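Long-range contacts in minor fimbrium anchoring subunit Mfa2 (Porphyromonas gingivalis, PDB 5NFI), which anchors the minor (Mfa1) fimbriae in the bacterial outer membrane through its interaction with Mfa1 and regulates fimbrial length: residues A[102-107]-A[180-185]; A[142-147]-A[199-205]. All blocks are in the same frame, centred on the assembly; numbering follows the deposited sequence.

Overall arrangement
Both contacts lie near the middle of an elongated chain built of beta strands and loops, with almost no helix, their centres about 11 Å apart. Along the sequence their segments alternate: 102-107, 142-147, 180-185, 199-205. Strands 182-190 and 196-202 are successive antiparallel neighbours in the large mixed sheet. The contacts touch directly: Tyr184 CE1 lies 3.0 Å from Thr202 OG1, and Ile107 CG1 lies 3.4 Å from Thr201 O. Interaction 1 ties the small four-stranded sheet to the start of strand 182-190, and interaction 2 holds strands 196-202 and 133-151 of the large sheet together beside that junction, in this fimbrillin-superfamily anchor protein.

Interaction 1 of 2, residues A[102-107]-A[180-185]; sequences KWATNI and DSTYYP
Residues 102-107 and 180-185 run in roughly the same direction, their end-to-end vectors 49° apart, and meet through a single beta bridge between Trp103 and Tyr183. Both segments are largely extended; Lys102, at phi/psi -102/15, and Ile107, at -113/21, bend at either end of the first. Two hydrogen bonds bracket Trp103: Tyr183 N donates to Lys102 O at 2.7 Å, and Ala104 N donates to Tyr183 O at 2.8 Å. This is the parallel pattern, in which one residue, here Tyr183, bonds to the neighbours on both sides of its partner. The register continues as Lys102 opposite Thr182 and Ala104 opposite Tyr184, then slips so that Asn106 faces Pro185.

Trp103, chi1 m, starts away from the other segment but folds its indole back over it: Tyr183 CB sits over one face, 3.6 Å from the centroid of the six-membered ring, a CH-pi contact. The two aromatic rings themselves meet obliquely, centroids 5.4 Å apart and planes at 44°. Ala104 points toward the other segment, its CB 3.5 Å from Thr182 CG2 and 3.7 Å from Tyr184 CD2. Pro185 CG closes against Ala104 O at 3.3 Å and Asn106 CA at 3.8 Å. At the exposed end Lys102 brings CE within 3.0 Å of Ser181 O, a close contact without a hydrogen bond from NZ.

The bridge joins two sheets: strand 103-104 pairs with strand 93-100 of the four-stranded sheet, whereas strand 182-190 pairs with strand 159-165 of the large one. Leu97 packs against Ala104, Ile107 and Tyr184; Gln99 bonds the Thr182 hydroxyl, Asn167 that of Tyr184.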
ATOM      1  N   LYS A 102      -2.824 -15.997  -9.479  1.00 66.48           N
ATOM      2  CA  LYS A 102      -2.005 -14.806  -9.275  1.00 64.07           C
ATOM      3  C   LYS A 102      -2.842 -13.546  -9.376  1.00 60.26           C
ATOM      4  O   LYS A 102      -2.303 -12.451  -9.520  1.00 59.93           O
ATOM      5  CB  LYS A 102      -0.847 -14.738 -10.269  1.00 65.87           C
ATOM      6  CG  LYS A 102       0.157 -15.852 -10.032  1.00 69.12           C
ATOM      7  CD  LYS A 102       1.564 -15.580 -10.591  1.00 71.57           C
ATOM      8  CE  LYS A 102       1.968 -14.130 -10.656  1.00 72.40           C
ATOM      9  NZ  LYS A 102       3.457 -14.067 -10.821  1.00 73.71           N
ATOM     10  N   TRP A 103      -4.161 -13.701  -9.308  1.00 57.16           N
ATOM     11  CA  TRP A 103      -5.046 -12.552  -9.366  1.00 54.05           C
ATOM     12  C   TRP A 103      -5.518 -12.147  -7.970  1.00 52.48           C
ATOM     13  O   TRP A 103      -6.096 -12.936  -7.233  1.00 53.24           O
ATOM     14  CB  TRP A 103      -6.242 -12.841 -10.280  1.00 54.05           C
ATOM     15  CG  TRP A 103      -5.879 -12.845 -11.768  1.00 54.36           C
ATOM     16  CD1 TRP A 103      -5.601 -13.936 -12.541  1.00 55.40           C
ATOM     17  CD2 TRP A 103      -5.735 -11.703 -12.624  1.00 52.97           C
ATOM     18  NE1 TRP A 103      -5.299 -13.545 -13.821  1.00 55.48           N
ATOM     19  CE2 TRP A 103      -5.373 -12.184 -13.904  1.00 53.89           C
ATOM     20  CE3 TRP A 103      -5.875 -10.323 -12.432  1.00 51.48           C
ATOM     21  CZ2 TRP A 103      -5.155 -11.334 -14.995  1.00 53.30           C
ATOM     22  CZ3 TRP A 103      -5.661  -9.479 -13.504  1.00 51.47           C
ATOM     23  CH2 TRP A 103      -5.306  -9.989 -14.782  1.00 52.35           C
ATOM     24  N   ALA A 104      -5.250 -10.903  -7.619  1.00 49.88           N
ATOM     25  CA  ALA A 104      -5.698 -10.329  -6.369  1.00 48.04           C
ATOM     26  C   ALA A 104      -7.223 -10.247  -6.279  1.00 47.78           C
ATOM     27  O   ALA A 104      -7.884 -10.021  -7.295  1.00 47.89           O
ATOM     28  CB  ALA A 104      -5.094  -8.938  -6.205  1.00 46.60           C
ATOM     29  N   THR A 105      -7.776 -10.407  -5.068  1.00 46.72           N
ATOM     30  CA  THR A 105      -9.169 -10.065  -4.836  1.00 46.02           C
ATOM     31  C   THR A 105      -9.338  -8.582  -5.128  1.00 45.93           C
ATOM     32  O   THR A 105      -8.418  -7.787  -4.923  1.00 45.25           O
ATOM     33  CB  THR A 105      -9.621 -10.368  -3.394  1.00 46.21           C
ATOM     34  OG1 THR A 105     -11.017 -10.060  -3.243  1.00 46.68           O
ATOM     35  CG2 THR A 105      -8.838  -9.544  -2.412  1.00 45.23           C
ATOM     36  N   ASN A 106     -10.497  -8.194  -5.634  1.00 46.94           N
ATOM     37  CA  ASN A 106     -10.690  -6.796  -5.986  1.00 47.37           C
ATOM     38  C   ASN A 106     -10.798  -5.917  -4.754  1.00 48.27           C
ATOM     39  O   ASN A 106     -11.744  -6.067  -3.976  1.00 49.40           O
ATOM     40  CB  ASN A 106     -11.934  -6.631  -6.830  1.00 47.56           C
ATOM     41  CG  ASN A 106     -12.240  -5.193  -7.119  1.00 48.26           C
ATOM     42  OD1 ASN A 106     -11.347  -4.354  -7.190  1.00 47.36           O
ATOM     43  ND2 ASN A 106     -13.519  -4.888  -7.272  1.00 50.31           N
ATOM     44  N   ILE A 107      -9.857  -4.989  -4.585  1.00 47.89           N
ATOM     45  CA  ILE A 107      -9.863  -4.160  -3.397  1.00 48.49           C
ATOM     46  C   ILE A 107     -10.162  -2.690  -3.685  1.00 49.50           C
ATOM     47  O   ILE A 107      -9.860  -1.823  -2.859  1.00 49.27           O
ATOM     48  CB  ILE A 107      -8.519  -4.262  -2.620  1.00 56.42           C
ATOM     49  CG1 ILE A 107      -7.366  -3.645  -3.417  1.00 41.50           C
ATOM     50  CG2 ILE A 107      -8.257  -5.715  -2.151  1.00 41.89           C
ATOM     51  CD1 ILE A 107      -6.045  -3.777  -2.747  1.00 41.32           C
ATOM     52  N   ASP A 180       5.640 -13.890  -4.777  1.00 68.29           N
ATOM     53  CA  ASP A 180       5.390 -13.854  -6.211  1.00 67.54           C
ATOM     54  C   ASP A 180       4.592 -12.620  -6.553  1.00 64.73           C
ATOM     55  O   ASP A 180       3.902 -12.068  -5.704  1.00 63.66           O
ATOM     56  CB  ASP A 180       4.627 -15.082  -6.679  1.00 68.61           C
ATOM     57  CG  ASP A 180       5.474 -16.308  -6.682  1.00 71.74           C
ATOM     58  OD1 ASP A 180       6.682 -16.173  -6.389  1.00 72.91           O
ATOM     59  OD2 ASP A 180       4.939 -17.396  -7.002  1.00 73.15           O
ATOM     60  N   SER A 181       4.667 -12.196  -7.804  1.00 63.87           N
ATOM     61  CA  SER A 181       3.930 -11.025  -8.223  1.00 62.16           C
ATOM     62  C   SER A 181       2.451 -11.296  -8.156  1.00 60.34           C
ATOM     63  O   SER A 181       2.029 -12.435  -8.134  1.00 60.60           O
ATOM     64  CB  SER A 181       4.330 -10.597  -9.638  1.00 63.07           C
ATOM     65  OG  SER A 181       5.361  -9.624  -9.575  1.00 63.39           O
ATOM     66  N   THR A 182       1.673 -10.230  -8.122  1.00 56.78           N
ATOM     67  CA  THR A 182       0.236 -10.321  -8.003  1.00 54.64           C
ATOM     68  C   THR A 182      -0.390  -9.447  -9.065  1.00 55.35           C
ATOM     69  O   THR A 182      -0.053  -8.268  -9.192  1.00 54.52           O
ATOM     70  CB  THR A 182      -0.257  -9.855  -6.616  1.00 52.03           C
ATOM     71  OG1 THR A 182       0.346 -10.648  -5.589  1.00 51.08           O
ATOM     72  CG2 THR A 182      -1.753  -9.967  -6.521  1.00 50.50           C
ATOM     73  N   TYR A 183      -1.301 -10.012  -9.834  1.00 55.96           N
ATOM     74  CA  TYR A 183      -1.996  -9.211 -10.813  1.00 56.97           C
ATOM     75  C   TYR A 183      -3.191  -8.553 -10.148  1.00 56.34           C
ATOM     76  O   TYR A 183      -3.888  -9.189  -9.371  1.00 54.62           O
ATOM     77  CB  TYR A 183      -2.403 -10.066 -12.017  1.00 58.41           C
ATOM     78  CG  TYR A 183      -1.242 -10.297 -12.941  1.00 60.81           C
ATOM     79  CD1 TYR A 183      -0.352 -11.339 -12.731  1.00 62.43           C
ATOM     80  CD2 TYR A 183      -1.005  -9.437 -14.012  1.00 61.87           C
ATOM     81  CE1 TYR A 183       0.734 -11.537 -13.578  1.00 64.24           C
ATOM     82  CE2 TYR A 183       0.074  -9.623 -14.866  1.00 63.33           C
ATOM     83  CZ  TYR A 183       0.941 -10.670 -14.642  1.00 64.84           C
ATOM     84  OH  TYR A 183       2.015 -10.841 -15.489  1.00 67.05           O
ATOM     85  N   TYR A 184      -3.410  -7.272 -10.439  1.00 52.22           N
ATOM     86  CA  TYR A 184      -4.574  -6.570  -9.889  1.00 54.31           C
ATOM     87  C   TYR A 184      -5.686  -6.352 -10.920  1.00 58.89           C
ATOM     88  O   TYR A 184      -5.419  -5.977 -12.071  1.00 57.20           O
ATOM     89  CB  TYR A 184      -4.149  -5.233  -9.282  1.00 51.47           C
ATOM     90  CG  TYR A 184      -3.366  -5.423  -8.013  1.00 50.02           C
ATOM     91  CD1 TYR A 184      -1.995  -5.612  -8.048  1.00 49.54           C
ATOM     92  CD2 TYR A 184      -4.005  -5.446  -6.777  1.00 49.62           C
ATOM     93  CE1 TYR A 184      -1.278  -5.799  -6.896  1.00 49.79           C
ATOM     94  CE2 TYR A 184      -3.297  -5.630  -5.620  1.00 49.52           C
ATOM     95  CZ  TYR A 184      -1.934  -5.803  -5.680  1.00 49.69           C
ATOM     96  OH  TYR A 184      -1.222  -5.994  -4.522  1.00 50.16           O
ATOM     97  N   PRO A 185      -6.944  -6.583 -10.490  1.00 64.86           N
ATOM     98  CA  PRO A 185      -8.142  -6.586 -11.331  1.00 68.89           C
ATOM     99  C   PRO A 185      -8.378  -5.248 -12.006  1.00 73.62           C
ATOM    100  O   PRO A 185      -8.807  -4.295 -11.361  1.00 74.16           O
ATOM    101  CB  PRO A 185      -9.267  -6.893 -10.346  1.00 69.30           C
ATOM    102  CG  PRO A 185      -8.603  -7.443  -9.144  1.00 68.71           C
ATOM    103  CD  PRO A 185      -7.282  -6.779  -9.074  1.00 66.61           C
TER

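Interaction 2 of 2, residues A[142-147]-A[199-205]; sequences YTNRVT and FFTTLKL
Four backbone hydrogen bonds zip residues 142-147 to residues 199-205: Asn144 N to Thr202 O and Thr202 N to Asn144 O, then Val146 N to Phe200 O and Phe200 N to Val146 O, each 2.9 Å. A fifth, from the side-chain amide Asn144 ND2 (chi1 m) to Leu203 O at 2.7 Å, carries the pairing past the last bridge, where Leu203 (phi/psi -94/-137) breaks the extended run. Asn144-Thr202 and Val146-Phe200 are thus the hydrogen-bonded pairs, Arg145-Thr201 and Thr147-Phe199 the non-hydrogen-bonded ones.

The strand axes pass 4.8 Å apart at 159°, an ordinary antiparallel pairing within the large mixed sheet of this transthyretin-clan family; strand 249-258 flanks strand 133-151 on its other edge, running parallel to it.

On the face carrying Asn144, Val146, Phe200 and Thr202, Val146 CG2 lies 4.2 Å from Thr202 CG2 and 4.4 Å from Leu205 CD1, while Phe200 packs on Ile161 and Leu163. On the opposite face, Phe199 (chi1 t) lays its ring alongside the neighbouring strand, with CZ 3.7 Å from Arg145 CB and CD1 3.5 Å from Thr147 OG1. The guanidinium of Arg145 leads away to salt bridges with Glu141 and Asp249. Beyond the strands, Lys204 CD rests over the Tyr142 ring, 3.4 Å from its centroid, in a CH-pi contact; Lys204 NZ forms a salt bridge with Glu206, and Tyr142 OH a hydrogen bond with the carbonyl oxygen of Gly174.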
ATOM      1  N   TYR A 142      -1.227   2.832   2.234  1.00 45.29           N
ATOM      2  CA  TYR A 142      -0.472   1.859   1.453  1.00 45.03           C
ATOM      3  C   TYR A 142      -1.192   1.482   0.156  1.00 44.93           C
ATOM      4  O   TYR A 142      -0.552   1.037  -0.792  1.00 42.95           O
ATOM      5  CB  TYR A 142      -0.239   0.581   2.256  1.00 45.30           C
ATOM      6  CG  TYR A 142       1.028   0.541   3.076  1.00 46.41           C
ATOM      7  CD1 TYR A 142       1.695   1.706   3.444  1.00 46.79           C
ATOM      8  CD2 TYR A 142       1.566  -0.677   3.478  1.00 46.26           C
ATOM      9  CE1 TYR A 142       2.856   1.653   4.185  1.00 47.15           C
ATOM     10  CE2 TYR A 142       2.719  -0.736   4.213  1.00 46.65           C
ATOM     11  CZ  TYR A 142       3.360   0.425   4.564  1.00 47.65           C
ATOM     12  OH  TYR A 142       4.521   0.346   5.305  1.00 49.29           O
ATOM     13  N   THR A 143      -2.524   1.610   0.142  1.00 44.07           N
ATOM     14  CA  THR A 143      -3.276   1.459  -1.097  1.00 44.25           C
ATOM     15  C   THR A 143      -2.958   2.605  -2.074  1.00 46.57           C
ATOM     16  O   THR A 143      -2.660   3.749  -1.678  1.00 48.04           O
ATOM     17  CB  THR A 143      -4.797   1.423  -0.878  1.00 43.29           C
ATOM     18  OG1 THR A 143      -5.133   2.217   0.261  1.00 43.46           O
ATOM     19  CG2 THR A 143      -5.314  -0.003  -0.706  1.00 41.92           C
ATOM     20  N   ASN A 144      -3.006   2.276  -3.357  1.00 46.71           N
ATOM     21  CA  ASN A 144      -2.780   3.239  -4.419  1.00 46.87           C
ATOM     22  C   ASN A 144      -3.822   3.011  -5.461  1.00 45.86           C
ATOM     23  O   ASN A 144      -4.100   1.877  -5.811  1.00 45.26           O
ATOM     24  CB  ASN A 144      -1.396   3.091  -5.023  1.00 47.29           C
ATOM     25  CG  ASN A 144      -0.316   3.465  -4.066  1.00 47.37           C
ATOM     26  OD1 ASN A 144      -0.062   4.645  -3.841  1.00 45.21           O
ATOM     27  ND2 ASN A 144       0.362   2.462  -3.519  1.00 46.85           N
ATOM     28  N   ARG A 145      -4.403   4.095  -5.938  1.00 46.57           N
ATOM     29  CA  ARG A 145      -5.386   4.047  -6.999  1.00 46.65           C
ATOM     30  C   ARG A 145      -4.696   4.496  -8.267  1.00 47.80           C
ATOM     31  O   ARG A 145      -4.168   5.604  -8.340  1.00 49.21           O
ATOM     32  CB  ARG A 145      -6.595   4.930  -6.671  1.00 46.38           C
ATOM     33  CG  ARG A 145      -7.407   4.420  -5.491  1.00 45.12           C
ATOM     34  CD  ARG A 145      -8.186   5.541  -4.839  1.00 46.38           C
ATOM     35  NE  ARG A 145      -7.299   6.485  -4.161  1.00 47.90           N
ATOM     36  CZ  ARG A 145      -6.797   6.305  -2.938  1.00 48.55           C
ATOM     37  NH1 ARG A 145      -5.987   7.219  -2.409  1.00 49.05           N
ATOM     38  NH2 ARG A 145      -7.100   5.213  -2.240  1.00 48.59           N
ATOM     39  N   VAL A 146      -4.674   3.615  -9.254  1.00 47.72           N
ATOM     40  CA  VAL A 146      -3.918   3.855 -10.466  1.00 48.51           C
ATOM     41  C   VAL A 146      -4.810   3.752 -11.693  1.00 48.75           C
ATOM     42  O   VAL A 146      -5.313   2.675 -12.013  1.00 48.80           O
ATOM     43  CB  VAL A 146      -2.743   2.858 -10.613  1.00 48.47           C
ATOM     44  CG1 VAL A 146      -1.831   3.295 -11.739  1.00 49.54           C
ATOM     45  CG2 VAL A 146      -1.954   2.744  -9.317  1.00 47.69           C
ATOM     46  N   THR A 147      -5.000   4.881 -12.368  1.00 49.32           N
ATOM     47  CA  THR A 147      -5.749   4.926 -13.609  1.00 50.39           C
ATOM     48  C   THR A 147      -4.790   4.947 -14.804  1.00 52.26           C
ATOM     49  O   THR A 147      -3.804   5.703 -14.824  1.00 53.90           O
ATOM     50  CB  THR A 147      -6.658   6.157 -13.667  1.00 51.20           C
ATOM     51  OG1 THR A 147      -7.331   6.310 -12.412  1.00 52.16           O
ATOM     52  CG2 THR A 147      -7.685   6.017 -14.777  1.00 51.30           C
ATOM     53  N   PHE A 199      -8.857   0.960 -14.352  1.00 57.49           N
ATOM     54  CA  PHE A 199      -8.635   1.407 -12.979  1.00 55.30           C
ATOM     55  C   PHE A 199      -8.215   0.264 -12.045  1.00 53.16           C
ATOM     56  O   PHE A 199      -8.904  -0.753 -11.932  1.00 53.38           O
ATOM     57  CB  PHE A 199      -9.882   2.095 -12.436  1.00 55.72           C
ATOM     58  CG  PHE A 199      -9.735   2.574 -11.018  1.00 55.99           C
ATOM     59  CD1 PHE A 199      -9.156   3.797 -10.743  1.00 56.26           C
ATOM     60  CD2 PHE A 199     -10.166   1.788  -9.954  1.00 55.97           C
ATOM     61  CE1 PHE A 199      -9.021   4.233  -9.428  1.00 56.79           C
ATOM     62  CE2 PHE A 199     -10.025   2.211  -8.649  1.00 56.07           C
ATOM     63  CZ  PHE A 199      -9.457   3.435  -8.383  1.00 56.41           C
ATOM     64  N   PHE A 200      -7.081   0.448 -11.379  1.00 51.15           N
ATOM     65  CA  PHE A 200      -6.538  -0.556 -10.473  1.00 50.07           C
ATOM     66  C   PHE A 200      -6.460  -0.015  -9.049  1.00 48.52           C
ATOM     67  O   PHE A 200      -6.105   1.146  -8.831  1.00 48.90           O
ATOM     68  CB  PHE A 200      -5.131  -0.996 -10.901  1.00 50.79           C
ATOM     69  CG  PHE A 200      -5.046  -1.481 -12.305  1.00 51.68           C
ATOM     70  CD1 PHE A 200      -4.917  -0.588 -13.356  1.00 52.00           C
ATOM     71  CD2 PHE A 200      -5.087  -2.832 -12.584  1.00 52.17           C
ATOM     72  CE1 PHE A 200      -4.838  -1.042 -14.658  1.00 52.34           C
ATOM     73  CE2 PHE A 200      -5.008  -3.298 -13.891  1.00 52.08           C
ATOM     74  CZ  PHE A 200      -4.889  -2.413 -14.923  1.00 52.24           C
ATOM     75  N   THR A 201      -6.779  -0.848  -8.074  1.00 46.55           N
ATOM     76  CA  THR A 201      -6.407  -0.513  -6.726  1.00 45.92           C
ATOM     77  C   THR A 201      -5.365  -1.522  -6.285  1.00 45.03           C
ATOM     78  O   THR A 201      -5.641  -2.724  -6.176  1.00 45.52           O
ATOM     79  CB  THR A 201      -7.597  -0.511  -5.751  1.00 47.13           C
ATOM     80  OG1 THR A 201      -8.605   0.383  -6.225  1.00 47.86           O
ATOM     81  CG2 THR A 201      -7.131  -0.043  -4.391  1.00 47.29           C
ATOM     82  N   THR A 202      -4.157  -1.043  -6.049  1.00 43.46           N
ATOM     83  CA  THR A 202      -3.104  -1.947  -5.657  1.00 43.12           C
ATOM     84  C   THR A 202      -2.616  -1.548  -4.272  1.00 43.74           C
ATOM     85  O   THR A 202      -3.080  -0.564  -3.709  1.00 44.15           O
ATOM     86  CB  THR A 202      -1.949  -1.938  -6.675  1.00 42.67           C
ATOM     87  OG1 THR A 202      -0.935  -2.860  -6.262  1.00 43.93           O
ATOM     88  CG2 THR A 202      -1.347  -0.558  -6.785  1.00 42.28           C
ATOM     89  N   LEU A 203      -1.686  -2.301  -3.712  1.00 43.93           N
ATOM     90  CA  LEU A 203      -1.186  -1.924  -2.413  1.00 45.73           C
ATOM     91  C   LEU A 203       0.071  -1.093  -2.626  1.00 47.30           C
ATOM     92  O   LEU A 203       0.079  -0.218  -3.493  1.00 47.30           O
ATOM     93  CB  LEU A 203      -0.949  -3.152  -1.532  1.00 46.19           C
ATOM     94  CG  LEU A 203      -2.258  -3.907  -1.259  1.00 45.84           C
ATOM     95  CD1 LEU A 203      -2.013  -5.176  -0.487  1.00 46.30           C
ATOM     96  CD2 LEU A 203      -3.247  -3.016  -0.512  1.00 46.52           C
ATOM     97  N   LYS A 204       1.110  -1.334  -1.828  1.00 48.78           N
ATOM     98  CA  LYS A 204       2.242  -0.410  -1.741  1.00 49.72           C
ATOM     99  C   LYS A 204       3.080  -0.372  -3.022  1.00 49.31           C
ATOM    100  O   LYS A 204       3.389  -1.406  -3.620  1.00 48.56           O
ATOM    101  CB  LYS A 204       3.129  -0.772  -0.543  1.00 51.52           C
ATOM    102  CG  LYS A 204       4.272   0.195  -0.269  1.00 52.92           C
ATOM    103  CD  LYS A 204       4.090   0.886   1.064  1.00 54.54           C
ATOM    104  CE  LYS A 204       5.390   0.966   1.849  1.00 57.23           C
ATOM    105  NZ  LYS A 204       6.429   1.806   1.163  1.00 58.24           N
ATOM    106  N   LEU A 205       3.432   0.839  -3.434  1.00 50.12           N
ATOM    107  CA  LEU A 205       4.281   1.029  -4.592  1.00 51.23           C
ATOM    108  C   LEU A 205       5.660   1.471  -4.170  1.00 53.97           C
ATOM    109  O   LEU A 205       5.884   2.633  -3.872  1.00 54.47           O
ATOM    110  CB  LEU A 205       3.680   2.060  -5.539  1.00 50.39           C
ATOM    111  CG  LEU A 205       2.276   1.706  -5.997  1.00 49.28           C
ATOM    112  CD1 LEU A 205       1.699   2.848  -6.787  1.00 48.97           C
ATOM    113  CD2 LEU A 205       2.310   0.435  -6.804  1.00 48.65           C
TER